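Local coordinates for protein nucleoside diphosphate kinase (Pyrobaculum aerophilum, PDB 1XQI) that probably transfers the gamma phosphate of ATP to nucleoside diphosphates by a ping-pong mechanism through a phosphorylated enzyme intermediate, supplying nucleoside triphosphates other than ATP, at residues Lys17-Leu22 with Asn117-Leu122; Ile59-Pro64 with Ile184-Arg189; Ser153-Asp158 with Val166-Val171. The protein carries 6 engineered substitutions. One frame throughout, in Å; residues are numbered along the deposited sequence.

Contact 1 pairs the two central strands of the four-stranded antiparallel sheet of this ferredoxin-like fold. Contact 2 joins the ends of helices 56-62 and 177-187 over one face of that sheet, its centre about 11 Å from that of contact 1; F188 packs on V119 and V121, and F62 on I21. Contact 3, about 18 Å from contact 1 and 22 Å from contact 2 between centres, involves the loop that runs into strand 171-173, whose first residue V171 packs on L20 and L22. Along the chain contacts 1 and 2 interleave, and contact 3 follows contact 1 inside the loop closed by contact 2. F62 of contact 2 and V171 of contact 3 both adjoin H172, the predicted active histidine.

Contact 1. Residues Lys17-Leu22 with Asn117-Leu122; sequences KTLLIL and NVVMVL. Engineered in segment 117-122: N117 (natural residue Ile).
N117, an engineered residue (isoleucine in the natural protein), begins the pairing of antiparallel strands 17-22 and 117-122. Its CG lies anti to the carbonyl carbon, and ND2 reaches L22 O at 3.2 Å, on a lone pair in the carbonyl plane; L22 O lies almost in the amide plane of N117. The same oxygen accepts the N-H of V118, so two donors grip it. V118 O in turn receives L22 N at 2.7 Å, nearly along the C=O axis, and the two side chains run alongside each other. V119 forms a non-hydrogen-bonded pair with I21, but its CG1, anti to the backbone N (chi1 -167°), crosses obliquely to L19 CD2 at 3.4 Å. On the other face, selenomethionine M120 starts from the crowded position between N and the carbonyl carbon (chi1 65°), and its SE lies 3.9 Å from L20 CD2; backbone bonds run both ways between M120 and L20. V121, opposite L19, turns CG1 to the aliphatic chain of K17, 3.7 Å from CD. L122 closes the ladder, its O accepting T18 N at 2.7 Å and its N donating to T18 O, while CD1 rests 4.1 Å from L20 CB. L20, L22, M120 and L122 pack on helix 32-42, whereas I21 and V119 meet W187 of helix 177-187. Polar demand across the seam is thus met mainly by main-chain bonds lying between two largely apolar layers, a chemistry suited to the interior of the ferredoxin-like sheet.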
loop_
_atom_site.group_PDB
_atom_site.type_symbol
_atom_site.label_atom_id
_atom_site.label_comp_id
_atom_site.label_asym_id
_atom_site.label_seq_id
_atom_site.Cartn_x
_atom_site.Cartn_y
_atom_site.Cartn_z
ATOM N N LYS A 17 16.340 2.299 7.862
ATOM C CA LYS A 17 15.015 1.879 7.443
ATOM C C LYS A 17 14.268 1.477 8.675
ATOM O O LYS A 17 14.873 1.104 9.684
ATOM C CB LYS A 17 15.109 0.626 6.584
ATOM C CG LYS A 17 15.339 0.872 5.158
ATOM C CD LYS A 17 15.340 -0.410 4.363
ATOM C CE LYS A 17 16.720 -0.718 3.838
ATOM N NZ LYS A 17 17.430 -1.535 4.819
ATOM N N THR A 18 12.954 1.458 8.614
ATOM C CA THR A 18 12.203 0.966 9.762
ATOM C C THR A 18 10.928 0.294 9.294
ATOM O O THR A 18 10.491 0.517 8.176
ATOM C CB THR A 18 11.906 2.099 10.781
ATOM O OG1 THR A 18 11.365 1.539 11.987
ATOM C CG2 THR A 18 10.949 3.165 10.159
ATOM N N LEU A 19 10.342 -0.537 10.142
ATOM C CA LEU A 19 9.141 -1.257 9.771
ATOM C C LEU A 19 7.964 -0.641 10.515
ATOM O O LEU A 19 7.992 -0.483 11.765
ATOM C CB LEU A 19 9.309 -2.730 10.162
ATOM C CG LEU A 19 8.337 -3.853 9.765
ATOM C CD1 LEU A 19 7.020 -3.735 10.467
ATOM C CD2 LEU A 19 8.155 -3.892 8.262
ATOM N N LEU A 20 6.927 -0.316 9.752
ATOM C CA LEU A 20 5.680 0.165 10.306
ATOM C C LEU A 20 4.525 -0.745 9.884
ATOM O O LEU A 20 4.423 -1.116 8.726
ATOM C CB LEU A 20 5.432 1.630 9.882
ATOM C CG LEU A 20 4.157 2.149 10.559
ATOM C CD1 LEU A 20 4.379 3.078 11.793
ATOM C CD2 LEU A 20 3.271 2.755 9.498
ATOM N N ILE A 21 3.652 -1.097 10.830
ATOM C CA ILE A 21 2.446 -1.909 10.540
ATOM C C ILE A 21 1.194 -1.129 10.887
ATOM O O ILE A 21 1.046 -0.688 12.029
ATOM C CB ILE A 21 2.388 -3.197 11.389
ATOM C CG1 ILE A 21 3.726 -3.951 11.269
ATOM C CG2 ILE A 21 1.154 -4.054 10.978
ATOM C CD1 ILE A 21 3.804 -5.229 12.058
ATOM N N LEU A 22 0.312 -0.923 9.915
ATOM C CA LEU A 22 -1.013 -0.428 10.232
ATOM C C LEU A 22 -1.808 -1.663 10.651
ATOM O O LEU A 22 -1.883 -2.627 9.901
ATOM C CB LEU A 22 -1.661 0.337 9.070
ATOM C CG LEU A 22 -1.089 1.732 8.756
ATOM C CD1 LEU A 22 -0.259 2.336 9.870
ATOM C CD2 LEU A 22 -0.237 1.758 7.486
ATOM N N ASN A 117 -3.773 -6.325 7.943
ATOM C CA ASN A 117 -2.754 -5.320 8.237
ATOM C C ASN A 117 -2.142 -4.812 6.942
ATOM O O ASN A 117 -2.326 -5.387 5.866
ATOM C CB ASN A 117 -1.605 -5.906 9.058
ATOM C CG ASN A 117 -2.033 -6.399 10.419
ATOM O OD1 ASN A 117 -2.062 -7.610 10.677
ATOM N ND2 ASN A 117 -2.363 -5.469 11.307
ATOM N N VAL A 118 -1.385 -3.735 7.051
ATOM C CA VAL A 118 -0.639 -3.171 5.943
ATOM C C VAL A 118 0.710 -2.936 6.568
ATOM O O VAL A 118 0.794 -2.295 7.621
ATOM C CB VAL A 118 -1.317 -1.865 5.397
ATOM C CG1 VAL A 118 -0.357 -1.028 4.506
ATOM C CG2 VAL A 118 -2.549 -2.235 4.589
ATOM N N VAL A 119 1.737 -3.527 5.956
ATOM C CA VAL A 119 3.117 -3.465 6.399
ATOM C C VAL A 119 3.904 -2.570 5.434
ATOM O O VAL A 119 3.768 -2.688 4.203
ATOM C CB VAL A 119 3.766 -4.877 6.395
ATOM C CG1 VAL A 119 5.094 -4.856 7.161
ATOM C CG2 VAL A 119 2.835 -5.886 7.077
HETATM N N MSE A 120 4.730 -1.683 5.970
HETATM C CA MSE A 120 5.548 -0.823 5.093
HETATM C C MSE A 120 6.931 -0.684 5.687
HETATM O O MSE A 120 7.157 -0.842 6.897
HETATM C CB MSE A 120 4.879 0.586 4.797
HETATM C CG MSE A 120 4.713 1.515 6.014
HETATM SE SE MSE A 120 3.762 3.009 5.629
HETATM C CE MSE A 120 2.240 2.142 5.522
ATOM N N VAL A 121 7.877 -0.399 4.804
ATOM C CA VAL A 121 9.234 -0.083 5.245
ATOM C C VAL A 121 9.482 1.346 4.835
ATOM O O VAL A 121 9.188 1.733 3.695
ATOM C CB VAL A 121 10.246 -1.032 4.645
ATOM C CG1 VAL A 121 11.699 -0.625 5.028
ATOM C CG2 VAL A 121 9.968 -2.445 5.143
ATOM N N LEU A 122 9.969 2.132 5.772
ATOM C CA LEU A 122 10.194 3.546 5.565
ATOM C C LEU A 122 11.689 3.752 5.735
ATOM O O LEU A 122 12.282 3.269 6.728
ATOM C CB LEU A 122 9.431 4.390 6.604
ATOM C CG LEU A 122 7.913 4.413 6.415
ATOM C CD1 LEU A 122 7.247 4.670 7.757
ATOM C CD2 LEU A 122 7.573 5.484 5.403
#

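Contact 2. Residues Ile59-Pro64 with Ile184-Arg189; sequences IERFYP and IRFWFR
The last turns of helices 56-62 and 177-187 come together at F62 and F186, whose CA atoms are 7.0 Å apart, one residue before Y63 and two before F188, where the chain leaves helical geometry. Both phenylalanines hold CG anti to the backbone N, and each CA-CB bond points at the other helix. F62 CB sits over the face of the F186 ring, 3.9 Å from its centroid and 24° off the ring normal, a CH-pi contact; the two rings themselves meet obliquely, planes 53° apart. W187 adds its indole, with W187 NE1 over one face of the F62 ring, 3.3 Å from F62 CE2. The tryptophan's benzo rim is met at the edge by I59, whose CD1 approaches W187 CZ2 to 3.9 Å. At the outer margin the bent chain of R61 brings NH1 to 3.7 Å from F186 CE1, the guanidinium tilted 39° against the ring. K105 binds the carbonyl oxygens of E60, Y63 and P64 through NZ, and K50 NZ binds W187 O, so an ammonium group serves the end of each helix. F62, F186 and W187 make an aromatic cluster, of which F62 and W187 rest on I21 of strand 17-22. F62 also meets H172 edge-to-face, which places the cluster beside the predicted phosphohistidine of the NDP kinase active site.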
loop_
_atom_site.group_PDB
_atom_site.type_symbol
_atom_site.label_atom_id
_atom_site.label_comp_id
_atom_site.label_asym_id
_atom_site.label_seq_id
_atom_site.Cartn_x
_atom_site.Cartn_y
_atom_site.Cartn_z
ATOM N N ILE A 59 2.297 -13.962 13.750
ATOM C CA ILE A 59 2.361 -12.917 14.736
ATOM C C ILE A 59 3.094 -13.396 15.998
ATOM O O ILE A 59 3.885 -12.619 16.591
ATOM C CB ILE A 59 0.987 -12.288 14.995
ATOM C CG1 ILE A 59 0.402 -11.704 13.684
ATOM C CG2 ILE A 59 1.091 -11.200 16.028
ATOM C CD1 ILE A 59 1.347 -10.754 12.881
ATOM N N GLU A 60 2.873 -14.673 16.367
ATOM C CA GLU A 60 3.625 -15.350 17.454
ATOM C C GLU A 60 5.117 -15.233 17.234
ATOM O O GLU A 60 5.851 -14.913 18.153
ATOM C CB GLU A 60 3.235 -16.836 17.609
ATOM C CG GLU A 60 2.529 -17.195 18.924
ATOM C CD GLU A 60 1.423 -18.276 18.762
ATOM O OE1 GLU A 60 1.621 -19.428 19.212
ATOM O OE2 GLU A 60 0.340 -17.991 18.204
ATOM N N ARG A 61 5.574 -15.451 16.009
ATOM C CA ARG A 61 7.013 -15.344 15.732
ATOM C C ARG A 61 7.504 -13.935 15.454
ATOM O O ARG A 61 8.701 -13.680 15.582
ATOM C CB ARG A 61 7.473 -16.293 14.620
ATOM C CG ARG A 61 7.647 -17.743 15.071
ATOM C CD ARG A 61 7.942 -18.663 13.878
ATOM N NE ARG A 61 6.762 -18.815 13.010
ATOM C CZ ARG A 61 6.590 -18.220 11.818
ATOM N NH1 ARG A 61 7.537 -17.424 11.286
ATOM N NH2 ARG A 61 5.456 -18.420 11.143
ATOM N N PHE A 62 6.622 -13.015 15.087
ATOM C CA PHE A 62 7.085 -11.650 14.808
ATOM C C PHE A 62 7.424 -10.903 16.093
ATOM O O PHE A 62 8.396 -10.134 16.150
ATOM C CB PHE A 62 6.032 -10.879 14.007
ATOM C CG PHE A 62 6.339 -9.408 13.846
ATOM C CD1 PHE A 62 5.620 -8.454 14.561
ATOM C CD2 PHE A 62 7.353 -8.985 12.982
ATOM C CE1 PHE A 62 5.905 -7.083 14.435
ATOM C CE2 PHE A 62 7.626 -7.629 12.845
ATOM C CZ PHE A 62 6.892 -6.664 13.595
ATOM N N TYR A 63 6.597 -11.106 17.121
ATOM C CA TYR A 63 6.866 -10.546 18.448
ATOM C C TYR A 63 7.857 -11.369 19.194
ATOM O O TYR A 63 7.825 -12.572 19.068
ATOM C CB TYR A 63 5.596 -10.397 19.254
ATOM C CG TYR A 63 4.891 -9.196 18.796
ATOM C CD1 TYR A 63 3.757 -9.299 18.009
ATOM C CD2 TYR A 63 5.375 -7.956 19.090
ATOM C CE1 TYR A 63 3.119 -8.196 17.545
ATOM C CE2 TYR A 63 4.731 -6.825 18.639
ATOM C CZ TYR A 63 3.590 -6.963 17.860
ATOM O OH TYR A 63 2.921 -5.840 17.396
ATOM N N PRO A 64 8.751 -10.721 19.973
ATOM C CA PRO A 64 9.797 -11.489 20.687
ATOM C C PRO A 64 9.193 -12.504 21.625
ATOM O O PRO A 64 8.024 -12.374 22.027
ATOM C CB PRO A 64 10.534 -10.430 21.510
ATOM C CG PRO A 64 10.270 -9.110 20.745
ATOM C CD PRO A 64 8.839 -9.268 20.245
ATOM N N ILE A 184 12.036 -6.169 9.400
ATOM C CA ILE A 184 12.097 -6.043 7.936
ATOM C C ILE A 184 12.295 -7.393 7.228
ATOM O O ILE A 184 11.492 -7.750 6.351
ATOM C CB ILE A 184 13.111 -4.992 7.425
ATOM C CG1 ILE A 184 12.661 -3.579 7.765
ATOM C CG2 ILE A 184 13.279 -5.122 5.916
ATOM C CD1 ILE A 184 13.795 -2.548 7.648
ATOM N N ARG A 185 13.339 -8.138 7.596
ATOM C CA ARG A 185 13.575 -9.510 7.020
ATOM C C ARG A 185 12.354 -10.429 7.221
ATOM O O ARG A 185 11.933 -11.142 6.321
ATOM C CB ARG A 185 14.872 -10.192 7.577
ATOM C CG ARG A 185 15.093 -11.702 7.063
ATOM C CD ARG A 185 15.690 -12.710 8.135
ATOM N NE ARG A 185 15.295 -12.290 9.495
ATOM C CZ ARG A 185 14.163 -12.635 10.137
ATOM N NH1 ARG A 185 13.277 -13.487 9.584
ATOM N NH2 ARG A 185 13.927 -12.124 11.355
ATOM N N PHE A 186 11.783 -10.372 8.413
ATOM C CA PHE A 186 10.625 -11.193 8.766
ATOM C C PHE A 186 9.486 -11.124 7.760
ATOM O O PHE A 186 8.937 -12.159 7.425
ATOM C CB PHE A 186 10.101 -10.846 10.173
ATOM C CG PHE A 186 8.935 -11.685 10.580
ATOM C CD1 PHE A 186 9.134 -12.912 11.209
ATOM C CD2 PHE A 186 7.630 -11.280 10.285
ATOM C CE1 PHE A 186 8.047 -13.719 11.546
ATOM C CE2 PHE A 186 6.544 -12.068 10.635
ATOM C CZ PHE A 186 6.752 -13.289 11.262
ATOM N N TRP A 187 9.127 -9.912 7.308
ATOM C CA TRP A 187 8.010 -9.672 6.376
ATOM C C TRP A 187 8.361 -9.592 4.887
ATOM O O TRP A 187 7.476 -9.764 4.068
ATOM C CB TRP A 187 7.305 -8.369 6.731
ATOM C CG TRP A 187 6.510 -8.386 7.990
ATOM C CD1 TRP A 187 6.789 -7.716 9.151
ATOM C CD2 TRP A 187 5.291 -9.089 8.215
ATOM N NE1 TRP A 187 5.824 -7.985 10.103
ATOM C CE2 TRP A 187 4.883 -8.810 9.553
ATOM C CE3 TRP A 187 4.508 -9.954 7.429
ATOM C CZ2 TRP A 187 3.719 -9.348 10.117
ATOM C CZ3 TRP A 187 3.345 -10.496 7.987
ATOM C CH2 TRP A 187 2.967 -10.196 9.332
ATOM N N PHE A 188 9.613 -9.305 4.532
ATOM C CA PHE A 188 9.992 -9.067 3.131
ATOM C C PHE A 188 11.203 -9.883 2.677
ATOM O O PHE A 188 12.229 -9.915 3.362
ATOM C CB PHE A 188 10.225 -7.553 2.857
ATOM C CG PHE A 188 9.012 -6.689 3.150
ATOM C CD1 PHE A 188 8.907 -5.999 4.353
ATOM C CD2 PHE A 188 7.967 -6.609 2.246
ATOM C CE1 PHE A 188 7.808 -5.236 4.655
ATOM C CE2 PHE A 188 6.835 -5.837 2.529
ATOM C CZ PHE A 188 6.751 -5.146 3.736
ATOM N N ARG A 189 11.091 -10.539 1.518
ATOM C CA ARG A 189 12.283 -11.105 0.862
ATOM C C ARG A 189 13.138 -9.938 0.388
ATOM O O ARG A 189 12.649 -8.826 0.260
ATOM C CB ARG A 189 11.915 -11.988 -0.342
ATOM C CG ARG A 189 11.361 -13.389 -0.018
ATOM C CD ARG A 189 9.835 -13.393 0.141
ATOM N NE ARG A 189 9.075 -13.008 -1.072
ATOM C CZ ARG A 189 7.734 -12.920 -1.133
ATOM N NH1 ARG A 189 6.992 -13.195 -0.054
ATOM N NH2 ARG A 189 7.121 -12.566 -2.269
#

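Contact 3. Residues Ser153-Asp158 with Val166-Val171; sequences SIDSPD and VVFNLV
S153 faces segment 166-171 through both atoms of its side chain. CB rests 3.9 Å from L170 CD1, while OG, anti to the backbone N, is linked to F168 O through a water that lies 2.6 Å from S153 OG and donates a hydrogen bond to F168 O at 2.8 Å. OG also takes a weak hydrogen bond from the N-H of D155. D155 carries the contact: with CG anti to the backbone N (chi1 -156°), OD2 offers its anti lone pair to F168 N at 2.6 Å, a nearly straight bond (165° at the hydrogen). OD2 also forms a salt bridge with R165, whose positive charge would probably favour the ionised carboxylate; R165 makes a cation-pi contact with F168 as well. The N-H so held belongs to the central residue of an inverse gamma turn, F168, within the loop that leads through N169, an ATP-binding residue by similarity, into strand 171-173 of the ferredoxin-like sheet. An alanine at D155 would lose the acceptor for F168 N and the partner of R165, and would probably loosen the turn that ends at N169. S156 occupies the N-cap position of helix 157-162, yet its OG turns to D158 OD1 at 2.7 Å, meeting that oxygen from above the carboxylate plane. P157, in the first turn, is touched by V167: CG2 of the valine lies 3.8 Å from P157 CA, while its CG1 branch rests against D155 OD2 at 3.5 Å.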
loop_
_atom_site.group_PDB
_atom_site.type_symbol
_atom_site.label_atom_id
_atom_site.label_comp_id
_atom_site.label_asym_id
_atom_site.label_seq_id
_atom_site.Cartn_x
_atom_site.Cartn_y
_atom_site.Cartn_z
ATOM N N SER A 153 -6.925 8.434 17.515
ATOM C CA SER A 153 -7.402 7.449 18.438
ATOM C C SER A 153 -7.585 8.109 19.774
ATOM O O SER A 153 -6.833 9.074 20.124
ATOM C CB SER A 153 -6.391 6.284 18.542
ATOM O OG SER A 153 -6.801 5.352 19.516
ATOM N N ILE A 154 -8.569 7.567 20.517
ATOM C CA ILE A 154 -8.941 8.040 21.855
ATOM C C ILE A 154 -8.917 6.877 22.847
ATOM O O ILE A 154 -9.550 6.948 23.913
ATOM C CB ILE A 154 -10.376 8.711 21.856
ATOM C CG1 ILE A 154 -11.434 7.711 21.392
ATOM C CG2 ILE A 154 -10.366 9.962 20.988
ATOM C CD1 ILE A 154 -12.873 8.281 21.289
ATOM N N ASP A 155 -8.233 5.801 22.460
ATOM C CA ASP A 155 -8.117 4.618 23.287
ATOM C C ASP A 155 -7.205 4.847 24.495
ATOM O O ASP A 155 -6.333 5.725 24.491
ATOM C CB ASP A 155 -7.659 3.413 22.476
ATOM C CG ASP A 155 -8.070 2.100 23.127
ATOM O OD1 ASP A 155 -9.091 2.100 23.883
ATOM O OD2 ASP A 155 -7.389 1.073 22.886
ATOM N N SER A 156 -7.421 4.083 25.549
ATOM C CA SER A 156 -6.562 4.215 26.723
ATOM C C SER A 156 -6.363 2.869 27.444
ATOM O O SER A 156 -7.202 1.932 27.295
ATOM C CB SER A 156 -7.138 5.271 27.656
ATOM O OG SER A 156 -8.451 4.935 28.048
ATOM N N PRO A 157 -5.257 2.737 28.194
ATOM C CA PRO A 157 -4.976 1.445 28.826
ATOM C C PRO A 157 -5.981 0.985 29.881
ATOM O O PRO A 157 -6.088 -0.203 30.100
ATOM C CB PRO A 157 -3.596 1.648 29.468
ATOM C CG PRO A 157 -3.049 2.901 28.865
ATOM C CD PRO A 157 -4.219 3.731 28.502
ATOM N N ASP A 158 -6.704 1.882 30.533
ATOM C CA ASP A 158 -7.734 1.474 31.504
ATOM C C ASP A 158 -8.854 0.715 30.823
ATOM O O ASP A 158 -9.217 -0.378 31.241
ATOM C CB ASP A 158 -8.324 2.677 32.262
ATOM C CG ASP A 158 -8.652 3.875 31.340
ATOM O OD1 ASP A 158 -7.760 4.305 30.580
ATOM O OD2 ASP A 158 -9.790 4.406 31.389
ATOM N N VAL A 166 -5.539 -5.659 24.398
ATOM C CA VAL A 166 -4.503 -4.671 24.286
ATOM C C VAL A 166 -5.121 -3.342 23.803
ATOM O O VAL A 166 -6.275 -3.262 23.364
ATOM C CB VAL A 166 -3.393 -5.151 23.285
ATOM C CG1 VAL A 166 -2.553 -6.312 23.894
ATOM C CG2 VAL A 166 -4.002 -5.563 21.880
ATOM N N VAL A 167 -4.322 -2.289 23.923
ATOM C CA VAL A 167 -4.675 -0.960 23.431
ATOM C C VAL A 167 -4.754 -0.994 21.897
ATOM O O VAL A 167 -3.904 -1.614 21.209
ATOM C CB VAL A 167 -3.659 0.083 23.939
ATOM C CG1 VAL A 167 -3.978 1.471 23.375
ATOM C CG2 VAL A 167 -3.690 0.118 25.471
ATOM N N PHE A 168 -5.787 -0.356 21.371
ATOM C CA PHE A 168 -5.941 -0.240 19.929
ATOM C C PHE A 168 -5.163 1.005 19.504
ATOM O O PHE A 168 -5.745 2.068 19.294
ATOM C CB PHE A 168 -7.436 -0.165 19.569
ATOM C CG PHE A 168 -8.115 -1.532 19.440
ATOM C CD1 PHE A 168 -9.325 -1.663 18.732
ATOM C CD2 PHE A 168 -7.536 -2.682 19.972
ATOM C CE1 PHE A 168 -9.964 -2.913 18.582
ATOM C CE2 PHE A 168 -8.151 -3.943 19.833
ATOM C CZ PHE A 168 -9.368 -4.056 19.135
ATOM N N ASN A 169 -3.835 0.899 19.416
ATOM C CA ASN A 169 -3.011 2.066 19.152
ATOM C C ASN A 169 -2.483 2.197 17.708
ATOM O O ASN A 169 -1.410 2.777 17.468
ATOM C CB ASN A 169 -1.887 2.122 20.147
ATOM C CG ASN A 169 -0.963 0.952 20.040
ATOM O OD1 ASN A 169 -0.177 0.710 20.953
ATOM N ND2 ASN A 169 -1.007 0.233 18.932
ATOM N N LEU A 170 -3.224 1.619 16.772
ATOM C CA LEU A 170 -3.121 1.901 15.317
ATOM C C LEU A 170 -1.951 1.262 14.625
ATOM O O LEU A 170 -2.143 0.699 13.567
ATOM C CB LEU A 170 -3.143 3.405 15.009
ATOM C CG LEU A 170 -4.238 4.170 15.733
ATOM C CD1 LEU A 170 -4.039 5.650 15.462
ATOM C CD2 LEU A 170 -5.631 3.674 15.332
ATOM N N VAL A 171 -0.755 1.347 15.225
ATOM C CA VAL A 171 0.473 0.955 14.553
ATOM C C VAL A 171 1.473 0.291 15.479
ATOM O O VAL A 171 1.383 0.407 16.724
ATOM C CB VAL A 171 1.148 2.171 13.856
ATOM C CG1 VAL A 171 0.111 2.976 13.063
ATOM C CG2 VAL A 171 1.853 3.093 14.851
HETATM O O HOH W 1 -8.124 3.327 18.434
#